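Local coordinates for protein membrane-bound protease PH1510 (Pyrococcus horikoshii, PDB 6M4B) that cleaves proteins preferentially near hydrophobic or aromatic residues, acting as a membrane-bound serine protease that degrades casein and a stomatin homolog in vitro, at residues Asn8-Ala13 with Ala41-Leu46; Gly91-Ala96 with Ile189-Arg194; Thr32-Asp37 with Ser66-Ile71. The protein carries 1 engineered substitution. All coordinates share one frame; numbering follows the deposited sequence.

How the interactions relate
All three contacts belong to the N-terminal protease domain, a member of the ClpP/crotonase clan, and all reach its parallel sheet. Interaction 1 pairs strands 9-16 and 41-47. Interaction 3, its centre about 9 Å away, sets the end of helix 21-36, which connects those strands, against the lead-in to strand 70-74. Along the chain these two interleave, and they meet where the Y11 ring packs on A34 and where strands 41-47 and 70-74 lie side by side. Interaction 2 opens later and ties the approach to strand 94-97 to a far later loop, its centre about 11 Å from interaction 3; they meet where H93 N lies close to V70 O. The contacts thus follow neighbouring strands of the sheet.

Interaction 1: Asn8-Ala13 with Ala41-Leu46; sequences NIVYVA and AIIIEL
Strands 9-16 and 41-47 are the two strands of a beta-alpha-beta unit in the parallel sheet, and from Y11 and I42 onward their residues pair in regular register. Y11 and A13 each give their N-H to the partner strand, to A41 O and I43 O, and each takes one back, from I43 N and E45 N. The bond from I43 N to Y11 O, 2.8 Å long, is nearly straight at 176°. V12 CA adds a C-H...O contact to I43 O.

On the face carrying V10, V12 and I43, V10 holds CG1 anti to its backbone N (chi1 176°), and this methyl meets I43 CD1 at 3.7 Å as the two side chains pass obliquely. V12 CG1 lies against the carboxylate end of E45, 3.7 Å from OE2, while V12 CG2 faces I43 CB. On the other face, Y11 CB touches I42 CG1 at 4.0 Å, and the Y11 ring carries I9 CG2 over one face, toward the rim.

Helix 175-182 packs on V12, I43 and E45, and helix 21-36 on Y11, A13, I42 and I44. Strand 70-74 flanks 41-47, and strand 204-207 borders 9-16.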
# COMPACT_ATOMS: atom_id res chain seq x y z
N ASN A 8 2.46 -30.27 -6.97
CA ASN A 8 1.59 -29.14 -6.90
C ASN A 8 1.26 -29.14 -5.43
O ASN A 8 0.48 -29.95 -4.94
CB ASN A 8 0.36 -29.43 -7.79
CG ASN A 8 -0.42 -28.16 -8.20
OD1 ASN A 8 0.03 -27.05 -8.00
ND2 ASN A 8 -1.60 -28.35 -8.75
N ILE A 9 1.91 -28.24 -4.70
CA ILE A 9 1.76 -28.18 -3.26
C ILE A 9 0.95 -26.93 -2.84
O ILE A 9 1.26 -25.81 -3.26
CB ILE A 9 3.15 -28.14 -2.60
CG1 ILE A 9 3.83 -29.50 -2.81
CG2 ILE A 9 3.04 -27.85 -1.11
CD1 ILE A 9 5.33 -29.49 -2.60
N VAL A 10 -0.02 -27.14 -1.96
CA VAL A 10 -0.67 -26.06 -1.26
C VAL A 10 -0.36 -26.14 0.23
O VAL A 10 -0.64 -27.15 0.88
CB VAL A 10 -2.19 -26.05 -1.50
CG1 VAL A 10 -2.87 -24.95 -0.68
CG2 VAL A 10 -2.46 -25.79 -2.98
N TYR A 11 0.20 -25.07 0.76
CA TYR A 11 0.41 -24.97 2.21
C TYR A 11 -0.81 -24.37 2.87
O TYR A 11 -1.58 -23.64 2.23
CB TYR A 11 1.65 -24.17 2.52
CG TYR A 11 2.93 -24.95 2.22
CD1 TYR A 11 3.40 -25.91 3.12
CD2 TYR A 11 3.65 -24.73 1.05
CE1 TYR A 11 4.56 -26.60 2.87
CE2 TYR A 11 4.82 -25.42 0.79
CZ TYR A 11 5.27 -26.35 1.70
OH TYR A 11 6.42 -27.04 1.45
N VAL A 12 -1.02 -24.74 4.12
CA VAL A 12 -2.10 -24.25 4.96
C VAL A 12 -1.46 -23.82 6.28
O VAL A 12 -0.72 -24.61 6.87
CB VAL A 12 -3.18 -25.32 5.21
CG1 VAL A 12 -4.28 -24.81 6.11
CG2 VAL A 12 -3.81 -25.77 3.89
N ALA A 13 -1.72 -22.60 6.74
CA ALA A 13 -1.33 -22.19 8.07
C ALA A 13 -2.50 -21.56 8.78
O ALA A 13 -3.52 -21.25 8.17
CB ALA A 13 -0.16 -21.25 8.02
N ALA A 41 0.07 -22.25 -3.99
CA ALA A 41 -0.70 -21.28 -3.17
C ALA A 41 -0.45 -21.57 -1.71
O ALA A 41 -0.11 -22.71 -1.35
CB ALA A 41 -2.21 -21.35 -3.46
N ILE A 42 -0.67 -20.56 -0.87
CA ILE A 42 -0.73 -20.77 0.57
C ILE A 42 -2.09 -20.31 1.06
O ILE A 42 -2.55 -19.23 0.69
CB ILE A 42 0.43 -20.08 1.32
CG1 ILE A 42 0.35 -20.41 2.82
CG2 ILE A 42 0.47 -18.59 1.08
CD1 ILE A 42 1.50 -19.84 3.60
N ILE A 43 -2.75 -21.15 1.85
CA ILE A 43 -4.03 -20.84 2.46
C ILE A 43 -3.75 -20.49 3.92
O ILE A 43 -3.06 -21.20 4.63
CB ILE A 43 -5.00 -22.01 2.43
CG1 ILE A 43 -5.37 -22.36 0.97
CG2 ILE A 43 -6.28 -21.67 3.22
CD1 ILE A 43 -6.01 -23.73 0.81
N ILE A 44 -4.28 -19.35 4.34
CA ILE A 44 -4.13 -18.90 5.69
C ILE A 44 -5.50 -18.87 6.29
O ILE A 44 -6.34 -18.10 5.86
CB ILE A 44 -3.39 -17.57 5.75
CG1 ILE A 44 -1.95 -17.86 5.34
CG2 ILE A 44 -3.50 -16.98 7.15
CD1 ILE A 44 -1.11 -16.64 5.18
N GLU A 45 -5.70 -19.76 7.27
CA GLU A 45 -6.94 -19.87 8.02
C GLU A 45 -6.92 -18.78 9.10
O GLU A 45 -6.09 -18.82 10.00
CB GLU A 45 -7.08 -21.25 8.65
CG GLU A 45 -7.40 -22.34 7.62
CD GLU A 45 -7.33 -23.76 8.19
OE1 GLU A 45 -6.89 -23.92 9.35
OE2 GLU A 45 -7.71 -24.72 7.48
N LEU A 46 -7.79 -17.79 8.95
CA LEU A 46 -7.67 -16.56 9.72
C LEU A 46 -8.86 -16.39 10.64
O LEU A 46 -9.99 -16.61 10.24
CB LEU A 46 -7.56 -15.34 8.80
CG LEU A 46 -7.41 -13.97 9.47
CD1 LEU A 46 -6.04 -13.82 10.11
CD2 LEU A 46 -7.65 -12.89 8.45

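Interaction 2: Gly91-Ala96 with Ile189-Arg194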
# COMPACT_ATOMS: atom_id res chain seq x y z
N GLY A 91 -6.91 -7.54 0.80
CA GLY A 91 -5.61 -7.41 0.16
C GLY A 91 -5.07 -8.66 -0.48
O GLY A 91 -3.99 -8.65 -1.06
N SER A 92 -5.84 -9.73 -0.46
CA SER A 92 -5.34 -11.05 -0.80
C SER A 92 -5.86 -11.50 -2.15
O SER A 92 -6.79 -10.92 -2.73
CB SER A 92 -5.74 -12.06 0.29
OG SER A 92 -7.07 -12.55 0.08
N HIS A 93 -5.23 -12.55 -2.66
CA HIS A 93 -5.50 -13.07 -3.99
C HIS A 93 -6.86 -13.71 -4.14
O HIS A 93 -7.39 -13.76 -5.24
CB HIS A 93 -4.40 -14.05 -4.37
CG HIS A 93 -3.06 -13.42 -4.46
ND1 HIS A 93 -2.22 -13.29 -3.37
CD2 HIS A 93 -2.40 -12.86 -5.51
CE1 HIS A 93 -1.11 -12.67 -3.74
NE2 HIS A 93 -1.20 -12.39 -5.03
N LEU A 94 -7.39 -14.25 -3.04
CA LEU A 94 -8.66 -14.93 -3.03
C LEU A 94 -9.16 -15.00 -1.59
O LEU A 94 -8.37 -15.22 -0.68
CB LEU A 94 -8.51 -16.35 -3.59
CG LEU A 94 -9.80 -16.98 -4.14
CD1 LEU A 94 -10.06 -16.39 -5.48
CD2 LEU A 94 -9.72 -18.50 -4.31
N ILE A 95 -10.46 -14.81 -1.38
CA ILE A 95 -11.01 -14.89 -0.06
C ILE A 95 -12.03 -15.99 -0.08
O ILE A 95 -12.91 -16.01 -0.94
CB ILE A 95 -11.72 -13.58 0.39
CG1 ILE A 95 -10.78 -12.36 0.31
CG2 ILE A 95 -12.19 -13.72 1.82
CD1 ILE A 95 -11.53 -11.04 0.28
N ALA A 96 -11.94 -16.84 0.92
CA ALA A 96 -12.94 -17.86 1.19
C ALA A 96 -13.44 -17.71 2.63
O ALA A 96 -12.65 -17.38 3.54
CB ALA A 96 -12.33 -19.24 1.00
N ILE A 189 -5.85 -10.24 -7.53
CA ILE A 189 -4.79 -9.26 -7.66
C ILE A 189 -3.62 -9.99 -8.37
O ILE A 189 -3.56 -11.22 -8.38
CB ILE A 189 -4.32 -8.66 -6.31
CG1 ILE A 189 -3.84 -9.74 -5.34
CG2 ILE A 189 -5.42 -7.87 -5.66
CD1 ILE A 189 -3.19 -9.21 -4.06
N PRO A 190 -2.73 -9.25 -9.00
CA PRO A 190 -1.61 -9.91 -9.69
C PRO A 190 -0.63 -10.63 -8.76
O PRO A 190 -0.54 -10.34 -7.57
CB PRO A 190 -0.89 -8.73 -10.42
CG PRO A 190 -1.80 -7.57 -10.31
CD PRO A 190 -2.65 -7.79 -9.09
N VAL A 191 0.05 -11.61 -9.30
CA VAL A 191 1.21 -12.27 -8.67
C VAL A 191 2.32 -11.89 -9.63
O VAL A 191 2.22 -12.28 -10.81
CB VAL A 191 1.04 -13.80 -8.60
CG1 VAL A 191 2.26 -14.48 -7.98
CG2 VAL A 191 -0.19 -14.14 -7.79
N ASN A 192 3.29 -11.06 -9.17
CA ASN A 192 4.33 -10.40 -10.03
C ASN A 192 3.83 -10.05 -11.43
O ASN A 192 4.33 -10.58 -12.43
CB ASN A 192 5.61 -11.26 -10.16
CG ASN A 192 6.31 -11.48 -8.82
OD1 ASN A 192 6.66 -10.55 -8.05
ND2 ASN A 192 6.56 -12.75 -8.55
N GLY A 193 2.78 -9.23 -11.48
CA GLY A 193 2.25 -8.67 -12.71
C GLY A 193 1.30 -9.51 -13.54
O GLY A 193 0.80 -9.02 -14.56
N ARG A 194 1.02 -10.76 -13.12
CA ARG A 194 0.10 -11.63 -13.86
C ARG A 194 -1.06 -12.11 -12.97
O ARG A 194 -0.86 -12.51 -11.80
CB ARG A 194 0.80 -12.90 -14.37
CG ARG A 194 2.03 -12.76 -15.26
CD ARG A 194 2.03 -13.83 -16.35
NE ARG A 194 0.86 -13.67 -17.25
CZ ARG A 194 0.22 -14.66 -17.89
NH1 ARG A 194 0.60 -15.93 -17.78
NH2 ARG A 194 -0.83 -14.37 -18.66
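H93, in the approach to strand 94-97, reaches into the loop around I189, P190 and V191. From CB, the side chain puts CG anti to the carbonyl carbon (chi1 -63°), and CG lies 3.9 Å from I189 CG1. CD2 is closer, 3.4 Å from the same I189 CG1 and equally near V191 CG2. CE1 meets I189 CD1 at 4.0 Å. At the tip, NE2 gives a weak hydrogen bond to P190 O (3.3 Å, bent to 135° at the hydrogen), the acceptor sitting at the ring edge near its plane.

I189 CG1 lies over one face, 3.8 Å from the ring centroid and offset toward the rim, a CH-pi contact in which the two side chains cross at about a right angle. V191 CG2 approaches the ring obliquely. I189 CD1 continues past the imidazole to G91 O, 3.2 Å away.

An alanine in place of H93 would probably leave P190 O without this donor and open a gap beside I189 and V191.

P190 meets I125 of the second subunit, so the loop also borders the dimer partner. V70 of strand 70-74 also touches H93, and helix 175-182 packs on L94 and A96.

Interaction 3: Thr32-Asp37 with Ser66-Ile71; sequences TIAEQD and SKIPVI
S66 lies beside the tip of E35 from helix 21-36: S66 CA is 3.4 Å from E35 OE2. The S66 hydroxyl turns back along its own segment, OG donating to I68 O at 2.6 Å, on a lone pair in the carbonyl plane.

K67 makes the main polar link. Its backbone N donates to E35 OE2 at 2.8 Å, nearly straight at 168°, on the anti lone pair, the one away from OE1. E35 is extended beyond CG, and its side chain crosses that of K67 at about a right angle, with K67 CB 3.8 Å from OE2. The rest of the K67 chain leads away, NZ ending 5.6 Å from E35 OE2, too far for the charged atoms to touch.

I68 then turns to the helix. Its CG1 sits between the backbone N and the carbonyl carbon (chi1 67°), and CD1 beyond it presses on A34 CB at 3.3 Å, tighter than usual carbon contact.

A salt bridge from R62 to E35 OE1 gives the two carboxylate oxygens separate partners, which should limit the group's rotation; the positive charge of R62 would be expected to favour the ionised form. The last turn of helix 21-36 thus meets the loop through one straight hydrogen bond and one tight methyl contact.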
# COMPACT_ATOMS: atom_id res chain seq x y z
N THR A 32 7.04 -17.01 3.26
CA THR A 32 8.41 -17.22 2.74
C THR A 32 8.67 -18.71 2.49
O THR A 32 9.15 -19.11 1.41
CB THR A 32 9.51 -16.64 3.69
OG1 THR A 32 9.23 -15.26 3.94
CG2 THR A 32 10.86 -16.74 3.02
N ILE A 33 8.28 -19.52 3.45
CA ILE A 33 8.40 -20.97 3.29
C ILE A 33 7.72 -21.45 2.01
O ILE A 33 8.33 -22.08 1.17
CB ILE A 33 7.84 -21.72 4.52
CG1 ILE A 33 8.76 -21.51 5.72
CG2 ILE A 33 7.73 -23.22 4.23
CD1 ILE A 33 8.17 -21.92 7.06
N ALA A 34 6.44 -21.10 1.86
CA ALA A 34 5.68 -21.52 0.70
C ALA A 34 6.28 -21.02 -0.61
O ALA A 34 6.23 -21.73 -1.61
CB ALA A 34 4.24 -21.03 0.83
N GLU A 35 6.81 -19.79 -0.64
CA GLU A 35 7.50 -19.24 -1.85
C GLU A 35 8.81 -20.03 -2.13
O GLU A 35 9.07 -20.42 -3.26
CB GLU A 35 7.92 -17.76 -1.64
CG GLU A 35 6.82 -16.70 -1.63
CD GLU A 35 7.33 -15.31 -1.23
OE1 GLU A 35 8.20 -15.18 -0.34
OE2 GLU A 35 6.82 -14.32 -1.78
N GLN A 36 9.60 -20.25 -1.10
CA GLN A 36 10.85 -21.04 -1.25
C GLN A 36 10.60 -22.43 -1.81
O GLN A 36 11.41 -22.88 -2.60
CB GLN A 36 11.61 -21.15 0.05
CG GLN A 36 12.49 -19.93 0.30
CD GLN A 36 12.89 -19.80 1.77
OE1 GLN A 36 12.62 -20.69 2.59
NE2 GLN A 36 13.58 -18.71 2.09
N ASP A 37 9.48 -23.07 -1.43
CA ASP A 37 9.12 -24.39 -2.00
C ASP A 37 8.33 -24.33 -3.32
O ASP A 37 7.88 -25.36 -3.80
CB ASP A 37 8.38 -25.27 -0.97
CG ASP A 37 9.15 -25.40 0.38
OD1 ASP A 37 10.34 -25.01 0.46
OD2 ASP A 37 8.56 -25.90 1.37
N SER A 66 3.88 -11.10 -2.55
CA SER A 66 4.04 -12.54 -2.52
C SER A 66 4.28 -13.08 -3.91
O SER A 66 3.61 -12.69 -4.84
CB SER A 66 2.82 -13.26 -1.89
OG SER A 66 3.03 -14.67 -1.87
N LYS A 67 5.23 -13.97 -4.05
CA LYS A 67 5.47 -14.60 -5.35
C LYS A 67 4.52 -15.73 -5.62
O LYS A 67 4.53 -16.25 -6.71
CB LYS A 67 6.92 -15.10 -5.45
CG LYS A 67 7.92 -13.95 -5.46
CD LYS A 67 9.36 -14.39 -5.29
CE LYS A 67 10.28 -13.17 -5.20
NZ LYS A 67 11.62 -13.50 -4.64
N ILE A 68 3.72 -16.13 -4.62
CA ILE A 68 2.68 -17.12 -4.83
C ILE A 68 1.33 -16.60 -4.34
O ILE A 68 1.28 -15.74 -3.47
CB ILE A 68 2.99 -18.45 -4.11
CG1 ILE A 68 2.97 -18.27 -2.61
CG2 ILE A 68 4.36 -18.98 -4.57
CD1 ILE A 68 3.14 -19.56 -1.87
N PRO A 69 0.24 -17.13 -4.90
CA PRO A 69 -1.07 -16.74 -4.39
C PRO A 69 -1.26 -17.03 -2.89
O PRO A 69 -0.94 -18.09 -2.43
CB PRO A 69 -2.03 -17.58 -5.25
CG PRO A 69 -1.26 -17.92 -6.50
CD PRO A 69 0.15 -18.03 -6.08
N VAL A 70 -1.76 -16.04 -2.16
CA VAL A 70 -2.22 -16.13 -0.78
C VAL A 70 -3.77 -16.10 -0.71
O VAL A 70 -4.42 -15.12 -1.15
CB VAL A 70 -1.70 -14.96 0.06
CG1 VAL A 70 -2.04 -15.16 1.55
CG2 VAL A 70 -0.21 -14.82 -0.13
N ILE A 71 -4.34 -17.13 -0.14
CA ILE A 71 -5.78 -17.27 -0.00
C ILE A 71 -6.05 -17.04 1.48
O ILE A 71 -5.48 -17.72 2.33
CB ILE A 71 -6.26 -18.65 -0.47
CG1 ILE A 71 -5.94 -18.80 -1.96
CG2 ILE A 71 -7.75 -18.79 -0.24
CD1 ILE A 71 -6.21 -20.17 -2.52